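PDB 3VRH: tRNA-5-methyluridine(54) 2-sulfurtransferase from Pyrococcus horikoshii, which catalyses the ATP-dependent 2-thiolation of 5-methyluridine at position 54 in the T loop of tRNA, which stabilises tRNA at high temperature. Local coordinates for residues 28-31 with 32-36. Sequence-based numbering, arbitrary orientation.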
loop_
_atom_site.group_PDB
_atom_site.type_symbol
_atom_site.label_atom_id
_atom_site.label_comp_id
_atom_site.label_asym_id
_atom_site.label_seq_id
_atom_site.Cartn_x
_atom_site.Cartn_y
_atom_site.Cartn_z
ATOM N N GLU A 28 -11.000 -0.990 -31.420
ATOM C CA GLU A 28 -11.406 0.410 -31.485
ATOM C C GLU A 28 -11.491 1.052 -30.102
ATOM O O GLU A 28 -10.956 2.144 -29.881
ATOM C CB GLU A 28 -12.747 0.524 -32.219
ATOM C CG GLU A 28 -13.317 1.929 -32.244
ATOM C CD GLU A 28 -14.522 2.080 -33.182
ATOM O OE1 GLU A 28 -15.101 1.057 -33.615
ATOM O OE2 GLU A 28 -14.888 3.238 -33.485
ATOM N N TYR A 29 -12.150 0.373 -29.167
ATOM C CA TYR A 29 -12.197 0.860 -27.788
ATOM C C TYR A 29 -10.782 1.065 -27.231
ATOM O O TYR A 29 -10.480 2.091 -26.602
ATOM C CB TYR A 29 -13.012 -0.100 -26.913
ATOM C CG TYR A 29 -12.655 -0.104 -25.441
ATOM C CD1 TYR A 29 -11.660 -0.950 -24.959
ATOM C CD2 TYR A 29 -13.321 0.717 -24.532
ATOM C CE1 TYR A 29 -11.318 -0.965 -23.623
ATOM C CE2 TYR A 29 -12.993 0.709 -23.178
ATOM C CZ TYR A 29 -11.988 -0.143 -22.730
ATOM O OH TYR A 29 -11.622 -0.184 -21.402
ATOM N N PHE A 30 -9.899 0.111 -27.493
ATOM C CA PHE A 30 -8.562 0.161 -26.899
ATOM C C PHE A 30 -7.779 1.332 -27.481
ATOM O O PHE A 30 -7.131 2.099 -26.756
ATOM C CB PHE A 30 -7.835 -1.158 -27.152
ATOM C CG PHE A 30 -6.517 -1.296 -26.430
ATOM C CD1 PHE A 30 -5.344 -0.849 -27.010
ATOM C CD2 PHE A 30 -6.441 -1.949 -25.196
ATOM C CE1 PHE A 30 -4.127 -1.004 -26.367
ATOM C CE2 PHE A 30 -5.218 -2.098 -24.551
ATOM C CZ PHE A 30 -4.063 -1.622 -25.149
ATOM N N GLU A 31 -7.861 1.468 -28.794
ATOM C CA GLU A 31 -7.165 2.531 -29.500
ATOM C C GLU A 31 -7.691 3.911 -29.096
ATOM O O GLU A 31 -6.918 4.860 -28.909
ATOM C CB GLU A 31 -7.285 2.304 -31.018
ATOM C CG GLU A 31 -6.499 1.086 -31.530
ATOM C CD GLU A 31 -7.155 0.409 -32.743
ATOM O OE1 GLU A 31 -6.845 -0.772 -33.017
ATOM O OE2 GLU A 31 -7.991 1.050 -33.408
ATOM N N ARG A 32 -9.009 4.019 -28.948
ATOM C CA ARG A 32 -9.605 5.267 -28.465
ATOM C C ARG A 32 -9.154 5.614 -27.052
ATOM O O ARG A 32 -8.787 6.755 -26.778
ATOM C CB ARG A 32 -11.127 5.179 -28.487
ATOM C CG ARG A 32 -11.718 5.194 -29.867
ATOM C CD ARG A 32 -13.210 4.889 -29.820
ATOM N NE ARG A 32 -13.824 4.994 -31.140
ATOM C CZ ARG A 32 -14.239 6.136 -31.676
ATOM N NH1 ARG A 32 -14.112 7.275 -31.002
ATOM N NH2 ARG A 32 -14.785 6.139 -32.886
ATOM N N LYS A 33 -9.192 4.634 -26.153
ATOM C CA LYS A 33 -8.742 4.866 -24.778
ATOM C C LYS A 33 -7.298 5.381 -24.740
ATOM O O LYS A 33 -6.980 6.329 -24.027
ATOM C CB LYS A 33 -8.863 3.593 -23.952
ATOM C CG LYS A 33 -8.624 3.805 -22.458
ATOM C CD LYS A 33 -9.347 2.733 -21.640
ATOM C CE LYS A 33 -10.262 3.343 -20.566
ATOM N NZ LYS A 33 -11.064 2.311 -19.794
ATOM N N VAL A 34 -6.426 4.765 -25.529
ATOM C CA VAL A 34 -5.032 5.183 -25.536
ATOM C C VAL A 34 -4.934 6.612 -26.076
ATOM O O VAL A 34 -4.203 7.450 -25.541
ATOM C CB VAL A 34 -4.150 4.221 -26.372
ATOM C CG1 VAL A 34 -2.746 4.774 -26.516
ATOM C CG2 VAL A 34 -4.109 2.836 -25.715
ATOM N N SER A 35 -5.687 6.880 -27.134
ATOM C CA SER A 35 -5.754 8.228 -27.689
ATOM C C SER A 35 -6.260 9.246 -26.652
ATOM O O SER A 35 -5.724 10.347 -26.521
ATOM C CB SER A 35 -6.659 8.240 -28.906
ATOM O OG SER A 35 -6.663 9.532 -29.442
ATOM N N ARG A 36 -7.288 8.859 -25.910
ATOM C CA ARG A 36 -7.804 9.686 -24.813
ATOM C C ARG A 36 -6.740 9.975 -23.763
ATOM O O ARG A 36 -6.644 11.094 -23.262
ATOM C CB ARG A 36 -9.028 9.028 -24.178
ATOM C CG ARG A 36 -10.247 9.048 -25.108
ATOM C CD ARG A 36 -11.340 8.038 -24.719
ATOM N NE ARG A 36 -12.416 8.030 -25.716
ATOM C CZ ARG A 36 -13.342 7.079 -25.828
ATOM N NH1 ARG A 36 -13.336 6.039 -25.000
ATOM N NH2 ARG A 36 -14.274 7.167 -26.774
#
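The guanidinium of R32 takes the carboxylate of E28 at its edge, and the two planes are nearly coplanar, 29° apart. E28 OE2 accepts both bonds of this salt bridge, from R32 NH2 at 3.0 Å and from R32 NE at 3.1 Å. NH2 meets the anti lone pair of OE2. NE comes from the same anti side, but 23° out of the carboxylate plane. E28 CG also lies at the guanidinium edge. The Y29 ring runs alongside K33, whose NZ donates to Y29 OH at 3.0 Å. K33 CG lies anti to the backbone N (chi1 -171°), and the chain bends at chi3. The same hydroxyl is hydrogen-bonded to E203. F30 CE1 meets V34 CG2 at 3.9 Å, an apolar contact on the buried side, where V62 and V66 of helix 58-69 pack and Y207 stacks on F30. E31 OE1 forms a salt bridge with K69 and a hydrogen bond with Y207. Backbone bonds from R32, K33, V34 and S35 N to the carbonyl four residues earlier complete the turns. These are i to i+4 pairings of an alpha-helix, here helix 23-40, which supplies the zinc ligand H25, next to E28, and packs on helices 58-69 and 201-211 of the PP-loop region.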